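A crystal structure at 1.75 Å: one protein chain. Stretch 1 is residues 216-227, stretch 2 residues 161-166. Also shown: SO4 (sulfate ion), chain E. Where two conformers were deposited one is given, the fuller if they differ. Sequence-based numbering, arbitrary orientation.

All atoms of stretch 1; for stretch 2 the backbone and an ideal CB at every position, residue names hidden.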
ATOM      1  N   ILE B 216      -7.940  17.410   6.337  1.00 15.90           N
ATOM      2  CA  ILE B 216      -7.427  17.502   4.961  1.00 13.40           C
ATOM      3  C   ILE B 216      -5.915  17.589   5.026  1.00 15.54           C
ATOM      4  O   ILE B 216      -5.360  18.424   5.750  1.00 17.67           O
ATOM      5  CB  ILE B 216      -7.999  18.714   4.202  1.00 14.82           C
ATOM      6  CG1 ILE B 216      -9.523  18.697   4.200  1.00 15.23           C
ATOM      7  CG2 ILE B 216      -7.447  18.757   2.718  1.00 15.94           C
ATOM      8  CD1 ILE B 216     -10.111  20.009   3.592  1.00 22.62           C
ATOM      9  N   ILE B 217      -5.245  16.725   4.265  1.00 15.28           N
ATOM     10  CA  ILE B 217      -3.796  16.722   4.152  0.54 14.20           C
ATOM     11  C   ILE B 217      -3.465  16.949   2.688  1.00 18.47           C
ATOM     12  O   ILE B 217      -3.858  16.150   1.841  1.00 20.10           O
ATOM     13  CB  ILE B 217      -3.195  15.399   4.647  0.54 17.77           C
ATOM     14  CG1 ILE B 217      -3.407  15.270   6.155  0.54 16.92           C
ATOM     15  CG2 ILE B 217      -1.711  15.324   4.285  0.54 19.77           C
ATOM     16  CD1 ILE B 217      -3.338  13.852   6.669  0.54 18.61           C
ATOM     17  N   THR B 218      -2.777  18.058   2.381  1.00 20.09           N
ATOM     18  CA  THR B 218      -2.367  18.367   1.004  0.56 18.35           C
ATOM     19  C   THR B 218      -0.915  17.941   0.823  1.00 21.07           C
ATOM     20  O   THR B 218      -0.011  18.581   1.366  1.00 22.12           O
ATOM     21  CB  THR B 218      -2.533  19.851   0.656  0.56 26.36           C
ATOM     22  OG1 THR B 218      -1.619  20.654   1.420  0.56 22.71           O
ATOM     23  CG2 THR B 218      -3.960  20.328   0.884  0.56 23.51           C
ATOM     24  N   ALA B 219      -0.688  16.863   0.060  1.00 19.74           N
ATOM     25  CA  ALA B 219       0.630  16.283  -0.123  1.00 19.03           C
ATOM     26  C   ALA B 219       1.082  16.338  -1.569  1.00 24.80           C
ATOM     27  O   ALA B 219       2.199  15.916  -1.877  1.00 34.76           O
ATOM     28  CB  ALA B 219       0.645  14.822   0.351  1.00 23.05           C
ATOM     29  N   THR B 220       0.252  16.855  -2.450  1.00 23.90           N
ATOM     30  CA  THR B 220       0.560  16.827  -3.867  1.00 26.45           C
ATOM     31  C   THR B 220       1.573  17.904  -4.241  1.00 31.85           C
ATOM     32  O   THR B 220       1.647  18.970  -3.625  1.00 31.23           O
ATOM     33  CB  THR B 220      -0.716  16.986  -4.683  1.00 25.08           C
ATOM     34  OG1 THR B 220      -0.367  17.068  -6.067  1.00 26.37           O
ATOM     35  CG2 THR B 220      -1.473  18.237  -4.261  1.00 25.54           C
ATOM     36  N   GLY B 221       2.373  17.599  -5.257  1.00 24.28           N
ATOM     37  CA  GLY B 221       3.325  18.540  -5.810  1.00 33.16           C
ATOM     38  C   GLY B 221       2.746  19.467  -6.849  1.00 38.53           C
ATOM     39  O   GLY B 221       3.404  20.429  -7.254  1.00 35.98           O
ATOM     40  N   LEU B 222       1.541  19.197  -7.293  1.00 33.61           N
ATOM     41  CA  LEU B 222       0.821  20.012  -8.257  1.00 39.46           C
ATOM     42  C   LEU B 222       0.009  21.081  -7.532  1.00 47.22           C
ATOM     43  O   LEU B 222      -0.476  20.854  -6.420  1.00 33.46           O
ATOM     44  CB  LEU B 222      -0.107  19.137  -9.101  1.00 32.94           C
ATOM     45  CG  LEU B 222       0.640  18.123  -9.970  1.00 34.87           C
ATOM     46  CD1 LEU B 222      -0.301  17.048 -10.497  1.00 31.96           C
ATOM     47  CD2 LEU B 222       1.348  18.825 -11.120  1.00 35.25           C
ATOM     48  N   PRO B 223      -0.152  22.261  -8.131  1.00 52.22           N
ATOM     49  CA  PRO B 223      -0.833  23.350  -7.420  1.00 52.37           C
ATOM     50  C   PRO B 223      -2.282  23.020  -7.113  1.00 47.67           C
ATOM     51  O   PRO B 223      -3.101  22.825  -8.015  1.00 46.94           O
ATOM     52  CB  PRO B 223      -0.719  24.538  -8.389  1.00 58.46           C
ATOM     53  CG  PRO B 223       0.339  24.145  -9.382  1.00 53.92           C
ATOM     54  CD  PRO B 223       0.264  22.659  -9.485  1.00 51.71           C
ATOM     55  N   LYS B 224      -2.594  22.913  -5.831  1.00 54.25           N
ATOM     56  CA  LYS B 224      -3.963  22.883  -5.355  1.00 46.05           C
ATOM     57  C   LYS B 224      -4.195  24.130  -4.515  1.00 47.26           C
ATOM     58  O   LYS B 224      -3.250  24.797  -4.081  1.00 56.23           O
ATOM     59  CB  LYS B 224      -4.244  21.618  -4.535  1.00 47.39           C
ATOM     60  CG  LYS B 224      -5.721  21.294  -4.407  1.00 51.70           C
ATOM     61  CD  LYS B 224      -6.285  20.834  -5.751  1.00 46.28           C
ATOM     62  CE  LYS B 224      -5.527  19.609  -6.258  1.00 48.94           C
ATOM     63  NZ  LYS B 224      -6.416  18.583  -6.876  1.00 45.15           N
ATOM     64  N   LEU B 225      -5.461  24.463  -4.302  1.00 35.59           N
ATOM     65  CA  LEU B 225      -5.793  25.571  -3.419  1.00 38.35           C
ATOM     66  C   LEU B 225      -6.952  25.136  -2.538  1.00 34.31           C
ATOM     67  O   LEU B 225      -8.045  24.850  -3.038  1.00 31.92           O
ATOM     68  CB  LEU B 225      -6.128  26.840  -4.203  1.00 37.62           C
ATOM     69  CG  LEU B 225      -6.285  28.082  -3.324  1.00 45.32           C
ATOM     70  CD1 LEU B 225      -5.090  28.230  -2.385  1.00 43.74           C
ATOM     71  CD2 LEU B 225      -6.460  29.335  -4.177  1.00 48.30           C
ATOM     72  N   ILE B 226      -6.702  25.060  -1.234  1.00 32.30           N
ATOM     73  CA  ILE B 226      -7.771  24.862  -0.262  1.00 28.68           C
ATOM     74  C   ILE B 226      -8.331  26.237   0.070  1.00 27.93           C
ATOM     75  O   ILE B 226      -7.633  27.072   0.644  1.00 31.40           O
ATOM     76  CB  ILE B 226      -7.271  24.150   0.999  1.00 25.16           C
ATOM     77  CG1 ILE B 226      -6.632  22.807   0.645  1.00 27.98           C
ATOM     78  CG2 ILE B 226      -8.427  23.933   1.952  1.00 29.24           C
ATOM     79  CD1 ILE B 226      -7.561  21.871  -0.070  1.00 28.32           C
ATOM     80  N   LYS B 227      -9.578  26.474  -0.299  1.00 30.52           N
ATOM     81  CA  LYS B 227     -10.258  27.724   0.003  1.00 31.24           C
ATOM     82  C   LYS B 227     -11.211  27.529   1.172  1.00 33.28           C
ATOM     83  O   LYS B 227     -11.608  26.410   1.499  1.00 29.83           O
ATOM     84  CB  LYS B 227     -11.028  28.236  -1.215  1.00 36.19           C
ATOM     85  CG  LYS B 227     -10.284  28.109  -2.527  1.00 39.92           C
ATOM     86  CD  LYS B 227     -11.094  28.741  -3.653  1.00 50.33           C
ATOM     87  CE  LYS B 227     -11.366  27.763  -4.791  1.00 51.50           C
ATOM     88  NZ  LYS B 227     -12.264  26.633  -4.410  1.00 46.68           N
ATOM     89  N   UNK B 161     -11.013  11.623   6.545  1.00 17.09           N
ATOM     90  CA  UNK B 161      -9.738  12.236   6.206  1.00 12.87           C
ATOM     91  C   UNK B 161      -9.602  12.231   4.698  1.00 17.33           C
ATOM     92  O   UNK B 161      -9.856  11.207   4.055  1.00 19.39           O
ATOM     93  CB  UNK B 161      -8.568  11.506   6.869  1.00 12.87           C
ATOM     94  N   UNK B 162      -9.266  13.376   4.132  1.00 11.77           N
ATOM     95  CA  UNK B 162      -8.982  13.465   2.699  1.00 12.80           C
ATOM     96  C   UNK B 162      -7.488  13.711   2.555  1.00 16.32           C
ATOM     97  O   UNK B 162      -6.950  14.645   3.156  1.00 14.99           O
ATOM     98  CB  UNK B 162      -9.798  14.568   2.023  1.00 12.80           C
ATOM     99  N   UNK B 163      -6.819  12.905   1.729  1.00 11.99           N
ATOM    100  CA  UNK B 163      -5.418  13.126   1.401  1.00 11.32           C
ATOM    101  C   UNK B 163      -5.401  13.542  -0.058  1.00 14.69           C
ATOM    102  O   UNK B 163      -5.867  12.779  -0.909  1.00 15.48           O
ATOM    103  CB  UNK B 163      -4.557  11.887   1.656  1.00 11.32           C
ATOM    104  N   UNK B 164      -4.889  14.739  -0.339  1.00 15.03           N
ATOM    105  CA  UNK B 164      -4.792  15.246  -1.712  1.00 14.08           C
ATOM    106  C   UNK B 164      -3.371  14.967  -2.174  1.00 14.74           C
ATOM    107  O   UNK B 164      -2.427  15.621  -1.724  1.00 17.95           O
ATOM    108  CB  UNK B 164      -5.132  16.735  -1.803  1.00 14.08           C
ATOM    109  N   UNK B 165      -3.205  13.972  -3.040  1.00 15.85           N
ATOM    110  CA  UNK B 165      -1.874  13.558  -3.467  1.00 15.78           C
ATOM    111  C   UNK B 165      -1.721  12.074  -3.221  1.00 16.46           C
ATOM    112  O   UNK B 165      -2.056  11.553  -2.160  1.00 16.83           O
ATOM    113  CB  UNK B 165      -0.784  14.345  -2.737  1.00 15.78           C
ATOM    114  N   UNK B 166      -1.228  11.359  -4.243  1.00 15.87           N
ATOM    115  CA  UNK B 166      -1.048   9.909  -4.199  1.00 13.50           C
ATOM    116  C   UNK B 166       0.400   9.488  -4.441  1.00 14.68           C
ATOM    117  O   UNK B 166       0.655   8.316  -4.774  1.00 16.10           O
ATOM    118  CB  UNK B 166      -1.955   9.242  -5.235  1.00 13.50           C
TER
HETATM  119  S   SO4 E 401      -1.025  13.743  -7.458  1.00 19.71           S
HETATM  120  O1  SO4 E 401      -0.298  12.790  -6.620  1.00 18.04           O
HETATM  121  O2  SO4 E 401      -1.927  14.643  -6.765  1.00 21.34           O
HETATM  122  O3  SO4 E 401      -0.018  14.551  -8.131  1.00 24.10           O
HETATM  123  O4  SO4 E 401      -1.797  13.023  -8.482  1.00 18.92           O

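The two stretches run as neighbouring parallel strands, Ile216 to Thr218 beside 162 to 164, with axes 4.8 Å apart at closest. Ile217 N donates to the carbonyl O of 162 at 2.9 Å, and Ile217 O accepts from N of 164 at 2.8 Å. Side chains then alternate between the two faces of the sheet.

Position 161 comes before the paired region. Its CB points sideways, with no atom of stretch 1 within 5.5 Å, so this contact hardly restricts it. It is Ala161, whose methyl touches nothing here.

Position 162 sends its CB to the face that carries Ile216 and Thr218; the ideal CB lies 4.7 Å from Ile216 CG1. Extended backbone angles and an aliphatic neighbour favour a beta-branched or other apolar residue. Val162, in the t rotamer, supplies two methyls, while its carbonyl O also receives a CA-H...O contact from Ile216 CA at 3.4 Å.

Position 163 turns to the other face, that of Ile217, with which it is paired. Val, Ile or another apolar side chain would suit; stretch 1 offers no charge here. The residue is Val163, whose CA lies 3.4 Å from Ile217 O in a second CA-H...O contact.

Position 164 returns to the Ile216 face and meets the richest surroundings. The methyl-bearing side chains of Ile216, Thr218, Thr220 and Ile226, with the aliphatic part of Lys224, leave a greasy recess deep enough for an apolar chain of some length: Ile fits well, and Leu or the unbranched Met might be considered. Ile164 takes it in the m, t rotamer. Its CD1 lies 3.6 Å from Ile226 CD1 and 3.9 Å from Ile216 CG2, whereas its CG2 lies 3.9 Å from Thr220 CG2 and 3.8 Å from Lys224 CE. Its carbonyl O accepts from Ala219 N at 2.8 Å.

Position 165 is decided by its backbone. At phi/psi of 126/132 a CB would jam against the preceding carbonyl O, and the ideal CB would sit 2.7 Å from Thr220 N and 3.0 Å from Ala219 C, both clashes. Gly165 is the answer, letting Thr220 CB approach its CA to 3.8 Å.

Position 166 points its CB away from stretch 1, so many side chains fit, though the nearby sulfate makes a basic one plausible. Arg166 binds that ion through its backbone, N to SO4 O1 at 2.9 Å, while Thr220 OG1 donates to SO4 O2 at 3.0 Å; the anion thus bridges the stretches.

Stretch 2 (161-166) AVVIGR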
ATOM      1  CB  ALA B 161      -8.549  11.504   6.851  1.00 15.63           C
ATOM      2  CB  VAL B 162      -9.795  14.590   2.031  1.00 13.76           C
ATOM      3  CG1 VAL B 162      -9.322  14.806   0.561  1.00 16.39           C
ATOM      4  CG2 VAL B 162     -11.278  14.278   2.099  1.00 16.57           C
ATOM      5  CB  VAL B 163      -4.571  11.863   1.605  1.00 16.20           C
ATOM      6  CG1 VAL B 163      -3.112  12.155   1.220  1.00 16.88           C
ATOM      7  CG2 VAL B 163      -4.657  11.361   3.069  1.00 17.98           C
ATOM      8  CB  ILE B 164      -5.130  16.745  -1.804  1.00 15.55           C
ATOM      9  CG1 ILE B 164      -6.515  17.012  -1.223  1.00 17.87           C
ATOM     10  CG2 ILE B 164      -5.083  17.201  -3.294  1.00 17.64           C
ATOM     11  CD1 ILE B 164      -6.883  18.464  -1.112  1.00 18.83           C
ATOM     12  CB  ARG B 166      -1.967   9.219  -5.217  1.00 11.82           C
ATOM     13  CG  ARG B 166      -1.686   9.642  -6.663  1.00 16.18           C
ATOM     14  CD  ARG B 166      -2.630   8.969  -7.649  1.00 15.89           C
ATOM     15  NE  ARG B 166      -2.382   9.548  -8.979  1.00 17.16           N
ATOM     16  CZ  ARG B 166      -3.062   9.244 -10.079  1.00 18.65           C
ATOM     17  NH1 ARG B 166      -4.033   8.342 -10.049  1.00 15.65           N
ATOM     18  NH2 ARG B 166      -2.754   9.854 -11.215  1.00 17.85           N
TER
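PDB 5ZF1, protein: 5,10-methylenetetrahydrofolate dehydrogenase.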